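Local coordinates for protein putative methyltransferase (Emericella variicolor, PDB 7DMB) that probably transfers a methyl group from S-adenosylmethionine as a trans-acting partner of the polyketide synthase in calbistrin biosynthesis, at residues A[156-167]-A[321-329]. Numbering follows the deposited sequence.
Sequences IVEGRVKLVKVL and DFMVGLLPG
Leu163 and Leu326 bring the two backbones closest, their CA atoms 7.0 Å apart, where the first turn of helix 163-168 faces the type I beta turn from Val324 to Leu327. In this enzyme of the class I S-adenosylmethionine-dependent methyltransferase fold, the contact lies in the helical part of the chain beside the seven-stranded sheet. It joins the Schellman-capped end of helix 140-157 and the start of the next helix to the turn at the C-terminal side of helix 319-324. No hydrogen bond crosses it; methyls and one backbone carbonyl make the closest approaches. Leu163 reaches in with CG anti to its backbone N (chi1 180°), which brings CD2 against the turn, 3.5 Å from Met323 O and 4.0 Å from Leu326 CB. The same methyl meets Leu327 CD2, the two leucine side chains running at about a right angle, while Val164 CG2 touches that Leu327 methyl more distantly at the exposed border. Leu326 sends its two branches to different residues: CD1 goes to Ile156 CG2 at 4.0 Å, and CD2 to Val157 CG1 at 3.8 Å. Tyr90 of helix 85-101 also packs on Leu326, and His86 NE2 hydrogen-bonds with Leu326 O, tying the turn to that helix as well. The bound S-adenosyl-L-homocysteine lies about 8 Å from the side chain of Val324. At the other end Met323, its chain bent at chi2 (-55°) and chi3 (-56°), brings its terminal methyl up to helix 163-168, where CE rests against both Leu167 CD1 and Leu167 CD2, 4.1 Å from each.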
loop_
_atom_site.group_PDB
_atom_site.type_symbol
_atom_site.label_atom_id
_atom_site.label_comp_id
_atom_site.label_asym_id
_atom_site.label_seq_id
_atom_site.Cartn_x
_atom_site.Cartn_y
_atom_site.Cartn_z
ATOM N N ILE A 156 19.327 -4.265 -13.004
ATOM C CA ILE A 156 17.931 -4.687 -13.021
ATOM C C ILE A 156 17.398 -4.725 -14.452
ATOM O O ILE A 156 16.878 -5.756 -14.899
ATOM C CB ILE A 156 17.079 -3.789 -12.101
ATOM C CG1 ILE A 156 17.518 -3.948 -10.635
ATOM C CG2 ILE A 156 15.576 -4.106 -12.271
ATOM C CD1 ILE A 156 17.004 -2.870 -9.702
ATOM N N VAL A 157 17.550 -3.631 -15.213
ATOM C CA VAL A 157 16.989 -3.641 -16.570
ATOM C C VAL A 157 17.760 -4.568 -17.492
ATOM O O VAL A 157 17.239 -4.961 -18.543
ATOM C CB VAL A 157 16.931 -2.244 -17.219
ATOM C CG1 VAL A 157 16.150 -1.261 -16.352
ATOM C CG2 VAL A 157 18.339 -1.738 -17.542
ATOM N N GLU A 158 18.984 -4.939 -17.139
ATOM C CA GLU A 158 19.705 -5.901 -17.954
ATOM C C GLU A 158 19.526 -7.340 -17.480
ATOM O O GLU A 158 20.178 -8.240 -18.025
ATOM C CB GLU A 158 21.181 -5.530 -18.018
ATOM C CG GLU A 158 21.364 -4.140 -18.626
ATOM C CD GLU A 158 22.763 -3.866 -19.138
ATOM O OE1 GLU A 158 23.704 -4.643 -18.827
ATOM O OE2 GLU A 158 22.917 -2.854 -19.853
ATOM N N GLY A 159 18.659 -7.580 -16.494
ATOM C CA GLY A 159 18.295 -8.941 -16.119
ATOM C C GLY A 159 19.315 -9.695 -15.299
ATOM O O GLY A 159 19.304 -10.928 -15.302
ATOM N N ARG A 160 20.198 -8.992 -14.592
ATOM C CA ARG A 160 21.174 -9.630 -13.719
ATOM C C ARG A 160 20.727 -9.691 -12.264
ATOM O O ARG A 160 21.229 -10.532 -11.516
ATOM C CB ARG A 160 22.523 -8.903 -13.809
ATOM C CG ARG A 160 23.304 -9.202 -15.103
ATOM C CD ARG A 160 24.721 -8.676 -15.054
ATOM N NE ARG A 160 24.734 -7.214 -14.972
ATOM C CZ ARG A 160 24.605 -6.398 -16.019
ATOM N NH1 ARG A 160 24.445 -6.895 -17.239
ATOM N NH2 ARG A 160 24.632 -5.082 -15.847
ATOM N N VAL A 161 19.798 -8.837 -11.841
ATOM C CA VAL A 161 19.286 -8.893 -10.481
ATOM C C VAL A 161 17.830 -8.446 -10.505
ATOM O O VAL A 161 17.424 -7.617 -11.331
ATOM C CB VAL A 161 20.152 -8.053 -9.496
ATOM C CG1 VAL A 161 19.933 -6.568 -9.672
ATOM C CG2 VAL A 161 19.865 -8.451 -8.035
ATOM N N LYS A 162 17.033 -9.036 -9.613
ATOM C CA LYS A 162 15.632 -8.675 -9.479
ATOM C C LYS A 162 15.486 -7.456 -8.575
ATOM O O LYS A 162 16.249 -7.275 -7.627
ATOM C CB LYS A 162 14.830 -9.845 -8.899
ATOM C CG LYS A 162 14.946 -11.145 -9.684
ATOM C CD LYS A 162 14.045 -11.121 -10.915
ATOM C CE LYS A 162 14.151 -12.410 -11.709
ATOM N NZ LYS A 162 13.231 -12.347 -12.855
ATOM N N LEU A 163 14.490 -6.616 -8.881
ATOM C CA LEU A 163 14.142 -5.504 -7.997
ATOM C C LEU A 163 13.752 -5.987 -6.599
ATOM O O LEU A 163 14.222 -5.447 -5.597
ATOM C CB LEU A 163 12.995 -4.689 -8.594
ATOM C CG LEU A 163 12.530 -3.495 -7.750
ATOM C CD1 LEU A 163 13.644 -2.445 -7.620
ATOM C CD2 LEU A 163 11.271 -2.840 -8.307
ATOM N N VAL A 164 12.853 -6.973 -6.513
ATOM C CA VAL A 164 12.362 -7.422 -5.210
ATOM C C VAL A 164 13.515 -7.880 -4.333
ATOM O O VAL A 164 13.566 -7.562 -3.138
ATOM C CB VAL A 164 11.307 -8.539 -5.370
ATOM C CG1 VAL A 164 10.885 -9.073 -3.993
ATOM C CG2 VAL A 164 10.092 -8.026 -6.115
ATOM N N LYS A 165 14.462 -8.626 -4.914
ATOM C CA LYS A 165 15.647 -9.036 -4.166
ATOM C C LYS A 165 16.415 -7.822 -3.659
ATOM O O LYS A 165 16.816 -7.764 -2.489
ATOM C CB LYS A 165 16.552 -9.901 -5.039
ATOM C CG LYS A 165 17.639 -10.594 -4.246
ATOM C CD LYS A 165 18.990 -10.545 -4.946
ATOM C CE LYS A 165 20.069 -11.101 -4.028
ATOM N NZ LYS A 165 21.134 -11.808 -4.789
ATOM N N VAL A 166 16.613 -6.832 -4.538
ATOM C CA VAL A 166 17.258 -5.584 -4.150
ATOM C C VAL A 166 16.540 -4.963 -2.960
ATOM O O VAL A 166 17.172 -4.523 -1.995
ATOM C CB VAL A 166 17.316 -4.629 -5.356
ATOM C CG1 VAL A 166 17.498 -3.177 -4.894
ATOM C CG2 VAL A 166 18.423 -5.057 -6.301
ATOM N N LEU A 167 15.208 -4.956 -2.983
ATOM C CA LEU A 167 14.472 -4.317 -1.900
ATOM C C LEU A 167 14.359 -5.197 -0.658
ATOM O O LEU A 167 14.072 -4.681 0.423
ATOM C CB LEU A 167 13.080 -3.898 -2.378
ATOM C CG LEU A 167 13.050 -2.914 -3.560
ATOM C CD1 LEU A 167 11.620 -2.432 -3.877
ATOM C CD2 LEU A 167 13.960 -1.740 -3.291
ATOM N N ASP A 321 5.424 5.127 -8.462
ATOM C CA ASP A 321 5.840 4.838 -9.830
ATOM C C ASP A 321 7.345 4.640 -9.909
ATOM O O ASP A 321 7.826 3.708 -10.561
ATOM C CB ASP A 321 5.420 5.966 -10.779
ATOM C CG ASP A 321 3.945 6.254 -10.717
ATOM O OD1 ASP A 321 3.237 5.904 -11.680
ATOM O OD2 ASP A 321 3.498 6.821 -9.697
ATOM N N PHE A 322 8.107 5.525 -9.263
ATOM C CA PHE A 322 9.558 5.379 -9.266
ATOM C C PHE A 322 9.985 4.064 -8.620
ATOM O O PHE A 322 10.888 3.377 -9.122
ATOM C CB PHE A 322 10.202 6.559 -8.542
ATOM C CG PHE A 322 11.684 6.430 -8.401
ATOM C CD1 PHE A 322 12.516 6.884 -9.404
ATOM C CD2 PHE A 322 12.247 5.823 -7.278
ATOM C CE1 PHE A 322 13.883 6.752 -9.299
ATOM C CE2 PHE A 322 13.608 5.682 -7.174
ATOM C CZ PHE A 322 14.431 6.154 -8.189
ATOM N N MET A 323 9.333 3.687 -7.517
ATOM C CA MET A 323 9.856 2.606 -6.691
ATOM C C MET A 323 9.539 1.242 -7.271
ATOM O O MET A 323 10.331 0.308 -7.132
ATOM C CB MET A 323 9.291 2.707 -5.268
ATOM C CG MET A 323 10.024 3.698 -4.388
ATOM S SD MET A 323 11.793 3.398 -4.294
ATOM C CE MET A 323 11.804 1.690 -3.736
ATOM N N VAL A 324 8.369 1.086 -7.881
ATOM C CA VAL A 324 7.926 -0.224 -8.342
ATOM C C VAL A 324 7.736 -0.283 -9.852
ATOM O O VAL A 324 7.385 -1.339 -10.378
ATOM C CB VAL A 324 6.639 -0.663 -7.613
ATOM C CG1 VAL A 324 6.833 -0.573 -6.098
ATOM C CG2 VAL A 324 5.518 0.218 -8.019
ATOM N N GLY A 325 8.009 0.805 -10.570
ATOM C CA GLY A 325 7.863 0.804 -12.020
ATOM C C GLY A 325 8.732 -0.213 -12.736
ATOM O O GLY A 325 8.428 -0.595 -13.867
ATOM N N LEU A 326 9.808 -0.668 -12.105
ATOM C CA LEU A 326 10.661 -1.659 -12.740
ATOM C C LEU A 326 10.040 -3.052 -12.739
ATOM O O LEU A 326 10.609 -3.963 -13.354
ATOM C CB LEU A 326 12.039 -1.666 -12.047
ATOM C CG LEU A 326 12.971 -0.479 -12.380
ATOM C CD1 LEU A 326 14.176 -0.422 -11.440
ATOM C CD2 LEU A 326 13.427 -0.518 -13.839
ATOM N N LEU A 327 8.874 -3.234 -12.089
ATOM C CA LEU A 327 8.113 -4.483 -12.139
ATOM C C LEU A 327 7.093 -4.461 -13.278
ATOM O O LEU A 327 6.404 -3.443 -13.481
ATOM C CB LEU A 327 7.389 -4.730 -10.824
ATOM C CG LEU A 327 8.310 -4.627 -9.616
ATOM C CD1 LEU A 327 7.531 -4.795 -8.308
ATOM C CD2 LEU A 327 9.414 -5.666 -9.752
ATOM N N PRO A 328 6.987 -5.597 -13.992
ATOM C CA PRO A 328 6.043 -5.672 -15.129
ATOM C C PRO A 328 4.608 -5.354 -14.747
ATOM O O PRO A 328 3.874 -4.755 -15.541
ATOM C CB PRO A 328 6.161 -7.130 -15.606
ATOM C CG PRO A 328 7.248 -7.773 -14.802
ATOM C CD PRO A 328 7.558 -6.910 -13.627
ATOM N N GLY A 329 4.195 -5.737 -13.540
ATOM C CA GLY A 329 2.834 -5.514 -13.102
ATOM C C GLY A 329 2.430 -4.056 -12.979
ATOM O O GLY A 329 1.237 -3.752 -13.036
#